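Local coordinates for hypothetical protein (Plasmodium falciparum, PDB 1ZSO) that is of unknown function but belongs to the UPF0587 family, to which zinc binding is generally ascribed, and so might bind zinc, at residues V125-G130 against D145-H150; K131-V136 against Q141-Y146. All coordinates share one frame; numbering follows the deposited sequence.

Interactions 1 and 2 are two parts of one interface, with centres about 9 Å apart, where the edge strand 143-147 of the larger antiparallel sheet faces the hairpin of strands 123-127 and 132-136 from the smaller one. Interaction 1 joins the hairpin turn to the end of 143-147 through polar and CH-pi contacts; interaction 2 continues along the same edge strand as an aromatic and aliphatic cluster. They meet at Asp-127, whose OD2 lies 2.5 Å from OH of Tyr-133, a probable hydrogen bond, and the segments share Asp-145 and Tyr-146, though these touch across only in interaction 2. The centres of interactions 1 and 2 lie about 24 and 17 Å from the chain's centre.

Interaction 1. Residues V125-G130 against D145-H150; sequences VEDTKG and DYNEEH
Asp-127 and Asn-147 meet through a single hydrogen bond, from ND2 of Asn-147 to OD2 of Asp-127 at 2.9 Å. The N-H...O angle of 155° indicates a moderately straight bond. ND2 arrives on the syn side of the carboxylate, 24° out of its plane, while the acceptor stays close to the plane of the amide. The second direct contact is apolar: CD of Lys-129 sits over the centre of the His-150 imidazole, 3.6 Å from the ring centroid, a CH-pi contact. CB and CG of Lys-129 each already lie 3.7 Å from ND1 of His-150, and the bend at chi2 (-74°) brings CD over the ring as well.

The next shell fixes these groups. OD1 of Asn-147 accepts the backbone N of His-150 at 3.1 Å, an Asx motif, with the donor above the carbonyl plane; a weak bond from ND1 of His-150 reaches the same oxygen. The asparagine amide therefore links the hairpin to the loop that carries the imidazole. On the other side, OD2 of Asp-127 is shared with OH of Tyr-133, while OD1 accepts the backbone N of Lys-131 and, weakly, that of Lys-129. The buried carboxylate is thus engaged at both oxygens, which probably favours its ionised form.

Asp-127 to Gly-130 form a type I turn, closed by Gly-130 N to Asp-127 O at 2.8 Å, that connects strands 123-127 and 132-136. Met-152, on strand 152-163, touches Asp-127 and Lys-129, so this hairpin end rests against the edge strand 143-147 and the adjacent inner strand 152-163 of the larger sheet.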
loop_
_atom_site.group_PDB
_atom_site.type_symbol
_atom_site.label_atom_id
_atom_site.label_comp_id
_atom_site.label_asym_id
_atom_site.label_seq_id
_atom_site.Cartn_x
_atom_site.Cartn_y
_atom_site.Cartn_z
ATOM N N VAL B 125 24.398 -8.771 4.865
ATOM C CA VAL B 125 25.215 -9.943 5.069
ATOM C C VAL B 125 26.333 -9.631 6.065
ATOM O O VAL B 125 26.969 -8.579 5.999
ATOM C CB VAL B 125 25.820 -10.410 3.765
ATOM C CG1 VAL B 125 26.968 -11.336 4.045
ATOM C CG2 VAL B 125 24.748 -11.069 2.907
ATOM N N GLU B 126 26.541 -10.555 6.994
ATOM C CA GLU B 126 27.744 -10.566 7.825
ATOM C C GLU B 126 28.590 -11.711 7.308
ATOM O O GLU B 126 28.047 -12.774 7.051
ATOM C CB GLU B 126 27.412 -10.798 9.302
ATOM C CG GLU B 126 28.660 -10.661 10.214
ATOM C CD GLU B 126 28.337 -10.740 11.680
ATOM O OE1 GLU B 126 27.198 -11.141 12.007
ATOM O OE2 GLU B 126 29.220 -10.393 12.510
ATOM N N ASP B 127 29.899 -11.501 7.136
ATOM C CA ASP B 127 30.789 -12.603 6.749
ATOM C C ASP B 127 31.437 -13.208 7.986
ATOM O O ASP B 127 31.237 -12.699 9.076
ATOM C CB ASP B 127 31.831 -12.175 5.700
ATOM C CG ASP B 127 32.871 -11.175 6.234
ATOM O OD1 ASP B 127 33.195 -11.140 7.437
ATOM O OD2 ASP B 127 33.398 -10.420 5.406
ATOM N N THR B 128 32.188 -14.294 7.809
ATOM C CA THR B 128 32.698 -15.063 8.928
ATOM C C THR B 128 33.742 -14.279 9.747
ATOM O O THR B 128 34.000 -14.607 10.916
ATOM C CB THR B 128 33.295 -16.433 8.483
ATOM O OG1 THR B 128 34.246 -16.234 7.430
ATOM C CG2 THR B 128 32.177 -17.403 8.033
ATOM N N LYS B 129 34.304 -13.233 9.135
ATOM C CA LYS B 129 35.227 -12.324 9.816
ATOM C C LYS B 129 34.491 -11.121 10.403
ATOM O O LYS B 129 35.115 -10.151 10.823
ATOM C CB LYS B 129 36.297 -11.846 8.835
ATOM C CG LYS B 129 37.146 -12.970 8.244
ATOM C CD LYS B 129 38.133 -13.519 9.256
ATOM C CE LYS B 129 38.962 -14.655 8.669
ATOM N NZ LYS B 129 39.230 -15.717 9.689
ATOM N N GLY B 130 33.161 -11.175 10.386
ATOM C CA GLY B 130 32.340 -10.242 11.138
ATOM C C GLY B 130 31.992 -8.912 10.488
ATOM O O GLY B 130 31.342 -8.084 11.122
ATOM N N ASP B 145 31.091 -10.390 -2.704
ATOM C CA ASP B 145 31.935 -9.264 -2.393
ATOM C C ASP B 145 33.269 -9.879 -1.968
ATOM O O ASP B 145 33.430 -11.107 -1.961
ATOM C CB ASP B 145 31.328 -8.386 -1.274
ATOM C CG ASP B 145 31.647 -6.875 -1.450
ATOM O OD1 ASP B 145 30.732 -6.042 -1.262
ATOM O OD2 ASP B 145 32.802 -6.516 -1.781
ATOM N N TYR B 146 34.221 -9.017 -1.612
ATOM C CA TYR B 146 35.571 -9.429 -1.269
ATOM C C TYR B 146 35.897 -8.728 0.022
ATOM O O TYR B 146 35.711 -7.523 0.141
ATOM C CB TYR B 146 36.542 -8.997 -2.373
ATOM C CG TYR B 146 37.922 -9.614 -2.332
ATOM C CD1 TYR B 146 39.024 -8.841 -2.047
ATOM C CD2 TYR B 146 38.126 -10.974 -2.600
ATOM C CE1 TYR B 146 40.317 -9.395 -2.009
ATOM C CE2 TYR B 146 39.422 -11.546 -2.572
ATOM C CZ TYR B 146 40.512 -10.745 -2.278
ATOM O OH TYR B 146 41.806 -11.259 -2.230
ATOM N N ASN B 147 36.343 -9.490 1.008
ATOM C CA ASN B 147 36.877 -8.900 2.225
ATOM C C ASN B 147 38.347 -8.542 1.985
ATOM O O ASN B 147 39.221 -9.418 1.967
ATOM C CB ASN B 147 36.724 -9.853 3.418
ATOM C CG ASN B 147 36.968 -9.168 4.740
ATOM O OD1 ASN B 147 37.957 -8.450 4.923
ATOM N ND2 ASN B 147 36.072 -9.398 5.683
ATOM N N GLU B 148 38.600 -7.247 1.783
ATOM C CA GLU B 148 39.948 -6.756 1.528
ATOM C C GLU B 148 40.828 -6.958 2.759
ATOM O O GLU B 148 42.026 -7.222 2.634
ATOM C CB GLU B 148 39.935 -5.260 1.191
ATOM C CG GLU B 148 38.959 -4.814 0.104
ATOM C CD GLU B 148 39.472 -4.998 -1.323
ATOM O OE1 GLU B 148 40.665 -4.738 -1.611
ATOM O OE2 GLU B 148 38.643 -5.385 -2.171
ATOM N N GLU B 149 40.236 -6.789 3.943
ATOM C CA GLU B 149 40.978 -6.880 5.217
ATOM C C GLU B 149 41.665 -8.234 5.362
ATOM O O GLU B 149 42.844 -8.302 5.727
ATOM C CB GLU B 149 40.035 -6.651 6.408
ATOM C CG GLU B 149 40.366 -5.467 7.303
ATOM C CD GLU B 149 40.878 -5.902 8.674
ATOM O OE1 GLU B 149 40.999 -7.120 8.906
ATOM O OE2 GLU B 149 41.151 -5.031 9.523
ATOM N N HIS B 150 40.928 -9.305 5.070
ATOM C CA HIS B 150 41.457 -10.658 5.183
ATOM C C HIS B 150 41.628 -11.324 3.818
ATOM O O HIS B 150 41.885 -12.519 3.752
ATOM C CB HIS B 150 40.544 -11.531 6.059
ATOM C CG HIS B 150 40.297 -10.987 7.439
ATOM N ND1 HIS B 150 39.311 -10.061 7.712
ATOM C CD2 HIS B 150 40.880 -11.274 8.628
ATOM C CE1 HIS B 150 39.313 -9.784 9.005
ATOM N NE2 HIS B 150 40.253 -10.506 9.583
#

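Interaction 2. Residues K131-V136 against Q141-Y146; sequences KLYYDV and QNWCDY
Val-136 lays CG1 over one face of the Trp-143 indole, 3.5 Å from the centroid of the five-membered ring and nearly on its normal, a well-centred CH-pi contact. CG1 is placed there by chi1 of 171°, opposite the backbone N, and CG2 is left to reach the benzo side of the indole at CZ2, 3.8 Å away.

The outer rim of the same indole turns to Tyr-133. Its CZ2 lies 3.7 Å from CB of Tyr-133, and CH2 stands over one face of the phenol. Centroids of the phenol and the six-membered ring are 5.5 Å apart with planes at 72°, an offset edge-to-face (T-shaped) pair. The tryptophan thus offers a face to the valine and an edge to the tyrosine.

Asp-145 approaches the phenol from its edge: OD1 lies near the ring plane, 3.5 Å from CD2 of Tyr-133, while CB of Asp-145 packs against CE2. The hydroxyl of Tyr-133 is hydrogen-bonded to OD2 of Asp-127, outside these segments.

Strands 132-134 and 143-146 run at 129° with axes 9.7 Å apart, too far for backbone pairing, so side chains bridge the two sheets. Val-125 and Phe-123 pack on Val-136, and Ile-156 packs on Trp-143, extending the apolar layer. Across the two segments the contact is chiefly dispersion and CH-pi attraction, with the aspartate oxygen beside the electropositive ring edge probably adding a weak electrostatic term. Without a hydrogen bond between the segments, cohesion rests on CH-pi, edge-to-face and apolar packing.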
loop_
_atom_site.group_PDB
_atom_site.type_symbol
_atom_site.label_atom_id
_atom_site.label_comp_id
_atom_site.label_asym_id
_atom_site.label_seq_id
_atom_site.Cartn_x
_atom_site.Cartn_y
_atom_site.Cartn_z
ATOM N N LYS B 131 32.392 -8.685 9.239
ATOM C CA LYS B 131 32.092 -7.402 8.607
ATOM C C LYS B 131 30.795 -7.497 7.831
ATOM O O LYS B 131 30.417 -8.567 7.345
ATOM C CB LYS B 131 33.250 -6.901 7.740
ATOM C CG LYS B 131 33.177 -7.224 6.296
ATOM C CD LYS B 131 32.854 -6.003 5.485
ATOM C CE LYS B 131 34.101 -5.384 4.859
ATOM N NZ LYS B 131 33.804 -5.067 3.409
ATOM N N LEU B 132 30.107 -6.367 7.752
ATOM C CA LEU B 132 28.733 -6.331 7.301
ATOM C C LEU B 132 28.652 -5.717 5.924
ATOM O O LEU B 132 29.379 -4.779 5.606
ATOM C CB LEU B 132 27.900 -5.508 8.276
ATOM C CG LEU B 132 27.821 -6.059 9.705
ATOM C CD1 LEU B 132 27.313 -5.000 10.624
ATOM C CD2 LEU B 132 26.914 -7.249 9.754
ATOM N N TYR B 133 27.775 -6.257 5.093
ATOM C CA TYR B 133 27.581 -5.719 3.763
ATOM C C TYR B 133 26.125 -5.325 3.667
ATOM O O TYR B 133 25.227 -6.084 4.073
ATOM C CB TYR B 133 27.959 -6.751 2.698
ATOM C CG TYR B 133 29.340 -7.336 2.904
ATOM C CD1 TYR B 133 29.596 -8.234 3.937
ATOM C CD2 TYR B 133 30.394 -6.958 2.091
ATOM C CE1 TYR B 133 30.857 -8.755 4.136
ATOM C CE2 TYR B 133 31.653 -7.458 2.284
ATOM C CZ TYR B 133 31.879 -8.363 3.299
ATOM O OH TYR B 133 33.147 -8.858 3.452
ATOM N N TYR B 134 25.909 -4.114 3.165
ATOM C CA TYR B 134 24.584 -3.559 3.011
ATOM C C TYR B 134 24.143 -3.515 1.551
ATOM O O TYR B 134 24.941 -3.757 0.610
ATOM C CB TYR B 134 24.548 -2.165 3.622
ATOM C CG TYR B 134 24.752 -2.242 5.119
ATOM C CD1 TYR B 134 23.665 -2.427 5.969
ATOM C CD2 TYR B 134 26.030 -2.205 5.678
ATOM C CE1 TYR B 134 23.848 -2.540 7.333
ATOM C CE2 TYR B 134 26.209 -2.331 7.029
ATOM C CZ TYR B 134 25.116 -2.504 7.846
ATOM O OH TYR B 134 25.257 -2.627 9.207
ATOM N N ASP B 135 22.861 -3.217 1.364
ATOM C CA ASP B 135 22.331 -3.090 0.022
ATOM C C ASP B 135 22.741 -4.327 -0.783
ATOM O O ASP B 135 23.129 -4.224 -1.942
ATOM C CB ASP B 135 22.893 -1.818 -0.623
ATOM C CG ASP B 135 22.333 -0.533 0.010
ATOM O OD1 ASP B 135 21.105 -0.291 -0.141
ATOM O OD2 ASP B 135 23.121 0.239 0.629
ATOM N N VAL B 136 22.690 -5.485 -0.138
ATOM C CA VAL B 136 23.017 -6.755 -0.789
ATOM C C VAL B 136 21.877 -7.103 -1.725
ATOM O O VAL B 136 20.716 -7.196 -1.318
ATOM C CB VAL B 136 23.278 -7.873 0.236
ATOM C CG1 VAL B 136 23.392 -9.220 -0.432
ATOM C CG2 VAL B 136 24.544 -7.561 1.045
ATOM N N GLN B 141 19.523 -13.380 -7.599
ATOM C CA GLN B 141 19.643 -14.653 -6.898
ATOM C C GLN B 141 21.066 -14.987 -6.483
ATOM O O GLN B 141 21.331 -16.082 -5.980
ATOM C CB GLN B 141 19.041 -15.792 -7.726
ATOM C CG GLN B 141 17.520 -15.925 -7.621
ATOM C CD GLN B 141 16.735 -14.999 -8.539
ATOM O OE1 GLN B 141 15.704 -14.434 -8.129
ATOM N NE2 GLN B 141 17.187 -14.853 -9.783
ATOM N N ASN B 142 21.992 -14.042 -6.689
ATOM C CA ASN B 142 23.434 -14.322 -6.552
ATOM C C ASN B 142 24.117 -13.020 -6.103
ATOM O O ASN B 142 23.765 -11.927 -6.548
ATOM C CB ASN B 142 24.074 -14.808 -7.878
ATOM C CG ASN B 142 23.584 -16.187 -8.331
ATOM O OD1 ASN B 142 24.089 -17.242 -7.877
ATOM N ND2 ASN B 142 22.635 -16.194 -9.265
ATOM N N TRP B 143 25.124 -13.146 -5.261
ATOM C CA TRP B 143 25.828 -11.968 -4.796
ATOM C C TRP B 143 27.157 -12.357 -4.234
ATOM O O TRP B 143 27.269 -13.366 -3.570
ATOM C CB TRP B 143 24.992 -11.243 -3.746
ATOM C CG TRP B 143 25.731 -10.206 -3.000
ATOM C CD1 TRP B 143 25.819 -8.880 -3.304
ATOM C CD2 TRP B 143 26.504 -10.396 -1.797
ATOM N NE1 TRP B 143 26.599 -8.241 -2.381
ATOM C CE2 TRP B 143 27.028 -9.141 -1.442
ATOM C CE3 TRP B 143 26.788 -11.496 -0.999
ATOM C CZ2 TRP B 143 27.823 -8.952 -0.326
ATOM C CZ3 TRP B 143 27.610 -11.318 0.111
ATOM C CH2 TRP B 143 28.119 -10.051 0.436
ATOM N N CYS B 144 28.169 -11.540 -4.515
ATOM C CA CYS B 144 29.450 -11.687 -3.863
ATOM C C CYS B 144 30.130 -10.351 -3.608
ATOM O O CYS B 144 29.766 -9.332 -4.179
ATOM C CB CYS B 144 30.368 -12.606 -4.661
ATOM S SG CYS B 144 30.811 -11.963 -6.262
ATOM N N ASP B 145 31.091 -10.390 -2.704
ATOM C CA ASP B 145 31.935 -9.264 -2.393
ATOM C C ASP B 145 33.269 -9.879 -1.968
ATOM O O ASP B 145 33.430 -11.107 -1.961
ATOM C CB ASP B 145 31.328 -8.386 -1.274
ATOM C CG ASP B 145 31.647 -6.875 -1.450
ATOM O OD1 ASP B 145 30.732 -6.042 -1.262
ATOM O OD2 ASP B 145 32.802 -6.516 -1.781
ATOM N N TYR B 146 34.221 -9.017 -1.612
ATOM C CA TYR B 146 35.571 -9.429 -1.269
ATOM C C TYR B 146 35.897 -8.728 0.022
ATOM O O TYR B 146 35.711 -7.523 0.141
ATOM C CB TYR B 146 36.542 -8.997 -2.373
ATOM C CG TYR B 146 37.922 -9.614 -2.332
ATOM C CD1 TYR B 146 39.024 -8.841 -2.047
ATOM C CD2 TYR B 146 38.126 -10.974 -2.600
ATOM C CE1 TYR B 146 40.317 -9.395 -2.009
ATOM C CE2 TYR B 146 39.422 -11.546 -2.572
ATOM C CZ TYR B 146 40.512 -10.745 -2.278
ATOM O OH TYR B 146 41.806 -11.259 -2.230
#